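Local coordinates for putative periplasmic protein ydgH (Salmonella enterica subsp. enterica serovar Typhimurium, PDB 4EVU) that is of unknown function but is a putative periplasmic, possibly secreted effector protein, represented here by its C-terminal DUF1471 (YdgH/BhsA/McbA-like) domain, at residues B[53-58]-B[65-70]. Residues are numbered along the deposited sequence; the frame is centred on the assembly and turned at random.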
loop_
_atom_site.group_PDB
_atom_site.type_symbol
_atom_site.label_atom_id
_atom_site.label_comp_id
_atom_site.label_asym_id
_atom_site.label_seq_id
_atom_site.Cartn_x
_atom_site.Cartn_y
_atom_site.Cartn_z
ATOM N N ILE B 53 7.249 0.882 -6.016
ATOM C CA ILE B 53 7.588 0.734 -4.616
ATOM C C ILE B 53 8.534 -0.456 -4.427
ATOM O O ILE B 53 8.278 -1.544 -4.904
ATOM C CB ILE B 53 6.312 0.617 -3.708
ATOM C CG1 ILE B 53 5.420 1.919 -3.816
ATOM C CG2 ILE B 53 6.705 0.258 -2.263
ATOM C CD1 ILE B 53 4.317 2.115 -2.851
ATOM N N THR B 54 9.662 -0.192 -3.775
ATOM C CA THR B 54 10.693 -1.194 -3.510
ATOM C C THR B 54 10.743 -1.687 -2.074
ATOM O O THR B 54 11.136 -2.836 -1.837
ATOM C CB THR B 54 12.060 -0.635 -3.915
ATOM O OG1 THR B 54 12.211 0.673 -3.361
ATOM C CG2 THR B 54 12.130 -0.527 -5.453
ATOM N N ARG B 55 10.328 -0.858 -1.115
ATOM C CA ARG B 55 10.304 -1.227 0.294
ATOM C C ARG B 55 9.134 -0.575 0.988
ATOM O O ARG B 55 8.825 0.557 0.690
ATOM C CB ARG B 55 11.584 -0.808 1.026
ATOM C CG ARG B 55 12.895 -1.240 0.417
ATOM C CD ARG B 55 13.230 -2.708 0.724
ATOM N NE ARG B 55 14.550 -3.031 0.196
ATOM C CZ ARG B 55 14.799 -3.389 -1.080
ATOM N NH1 ARG B 55 13.819 -3.527 -1.986
ATOM N NH2 ARG B 55 16.042 -3.601 -1.461
ATOM N N GLN B 56 8.531 -1.268 1.937
ATOM C CA GLN B 56 7.516 -0.698 2.802
ATOM C C GLN B 56 7.540 -1.341 4.172
ATOM O O GLN B 56 7.638 -2.554 4.289
ATOM C CB GLN B 56 6.138 -0.752 2.163
ATOM C CG GLN B 56 5.610 -2.151 1.897
ATOM C CD GLN B 56 4.709 -2.241 0.629
ATOM O OE1 GLN B 56 5.192 -2.484 -0.481
ATOM N NE2 GLN B 56 3.396 -2.041 0.811
ATOM N N TRP B 57 7.463 -0.508 5.189
ATOM C CA TRP B 57 7.401 -0.984 6.568
ATOM C C TRP B 57 6.311 -0.196 7.273
ATOM O O TRP B 57 6.403 1.032 7.409
ATOM C CB TRP B 57 8.732 -0.736 7.276
ATOM C CG TRP B 57 9.920 -1.433 6.767
ATOM C CD1 TRP B 57 10.382 -2.650 7.169
ATOM C CD2 TRP B 57 10.881 -0.927 5.824
ATOM N NE1 TRP B 57 11.604 -2.925 6.551
ATOM C CE2 TRP B 57 11.905 -1.908 5.700
ATOM C CE3 TRP B 57 10.973 0.247 5.061
ATOM C CZ2 TRP B 57 13.033 -1.726 4.887
ATOM C CZ3 TRP B 57 12.119 0.432 4.240
ATOM C CH2 TRP B 57 13.107 -0.566 4.145
ATOM N N GLN B 58 5.313 -0.911 7.784
ATOM C CA GLN B 58 4.262 -0.313 8.622
ATOM C C GLN B 58 4.119 -1.241 9.840
ATOM O O GLN B 58 3.468 -2.279 9.783
ATOM C CB GLN B 58 2.930 -0.203 7.867
ATOM C CG GLN B 58 1.764 0.296 8.730
ATOM C CD GLN B 58 0.361 0.017 8.160
ATOM O OE1 GLN B 58 0.208 -0.765 7.231
ATOM N NE2 GLN B 58 -0.682 0.651 8.762
ATOM N N THR B 65 7.039 3.690 6.408
ATOM C CA THR B 65 8.279 4.069 5.735
ATOM C C THR B 65 8.278 3.375 4.400
ATOM O O THR B 65 7.983 2.204 4.303
ATOM C CB THR B 65 9.492 3.662 6.604
ATOM O OG1 THR B 65 9.460 4.408 7.816
ATOM C CG2 THR B 65 10.791 3.945 5.892
ATOM N N ILE B 66 8.530 4.146 3.349
ATOM C CA ILE B 66 8.421 3.663 1.995
ATOM C C ILE B 66 9.579 4.118 1.186
ATOM O O ILE B 66 10.031 5.260 1.341
ATOM C CB ILE B 66 7.212 4.349 1.300
ATOM C CG1 ILE B 66 5.933 3.674 1.684
ATOM C CG2 ILE B 66 7.330 4.329 -0.253
ATOM C CD1 ILE B 66 5.339 2.816 0.533
ATOM N N SER B 67 9.974 3.253 0.246
ATOM C CA SER B 67 10.845 3.709 -0.814
ATOM C C SER B 67 10.311 3.239 -2.162
ATOM O O SER B 67 9.665 2.212 -2.263
ATOM C CB SER B 67 12.237 3.210 -0.617
ATOM O OG SER B 67 12.316 1.838 -0.726
ATOM N N ALA B 68 10.628 4.023 -3.186
ATOM C CA ALA B 68 10.206 3.773 -4.558
ATOM C C ALA B 68 11.248 4.224 -5.551
ATOM O O ALA B 68 11.814 5.312 -5.443
ATOM C CB ALA B 68 8.889 4.494 -4.869
ATOM N N ASP B 69 11.487 3.375 -6.526
ATOM C CA ASP B 69 12.313 3.734 -7.679
ATOM C C ASP B 69 11.467 4.643 -8.603
ATOM O O ASP B 69 10.245 4.441 -8.733
ATOM C CB ASP B 69 12.697 2.493 -8.445
ATOM C CG ASP B 69 13.845 1.709 -7.864
ATOM O OD1 ASP B 69 14.664 2.275 -7.114
ATOM O OD2 ASP B 69 13.956 0.497 -8.249
ATOM N N LEU B 70 12.137 5.630 -9.211
ATOM C CA LEU B 70 11.544 6.581 -10.132
ATOM C C LEU B 70 12.008 6.354 -11.562
ATOM O O LEU B 70 13.170 6.107 -11.792
ATOM C CB LEU B 70 11.894 7.981 -9.719
ATOM C CG LEU B 70 11.479 8.451 -8.327
ATOM C CD1 LEU B 70 11.785 9.953 -8.228
ATOM C CD2 LEU B 70 10.046 8.121 -7.991
HETATM O O HOH W 1 14.734 1.651 -4.255
#
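Across from Ser-67 the partner strand places two residues, Thr-54 and Arg-55, which makes a classic beta bulge in an antiparallel hairpin. The carbonyl O of Ser-67 takes the N-H of Thr-54 at 2.8 Å and, more weakly, the N-H of Arg-55 at 3.3 Å. Ser-67 N returns a bond to Arg-55 O. Past the bulge, pairing is regular: Trp-57 and Thr-65 exchange two backbone bonds, each N to O 2.9 Å.

The bulge also brings two hydroxyls together. Thr-54 OG1 sits between its backbone N and carbonyl carbon (chi1 48°), Ser-67 OG does the same on its own residue (chi1 66°), and the two oxygens hydrogen-bond at 2.9 Å. A water links Thr-54 OG1 to Asp-69 OD1, donating to the carboxylate and extending the polar run from the two hydroxyls to Asp-69, while the Thr-54 methyl CG2 lies 3.5 Å from Asp-69 OD2. The guanidinium of Arg-55 leads away from the partner strand and folds back locally, its NH1 bonding to Thr-54 O from above the carbonyl plane. On the face that carries Arg-55, Ser-67, Trp-57 and Thr-65, the last two side chains cross obliquely, Thr-65 CG2 sitting off CE3 (3.8 Å) and CZ3 of Trp-57; Thr-65 OG1 is bound by Thr-26.

Ile-53, Gln-56, Ile-66 and Ala-68 occupy the other face. There the Ile-53 and Ile-66 side chains cross at about a right angle, CD1 to CD1 3.6 Å, and the CD1 of Ile-66 also reaches CB of Gln-56. Strand 50-57 takes part in the subunit interface, where Gln-56 NE2 hydrogen-bonds to OE1 of Gln-56 of the second subunit. Strand 63-71 is flanked on its far side by strand 21-28, and helix 32-45 covers Ile-66 and Ala-68 through Val-39.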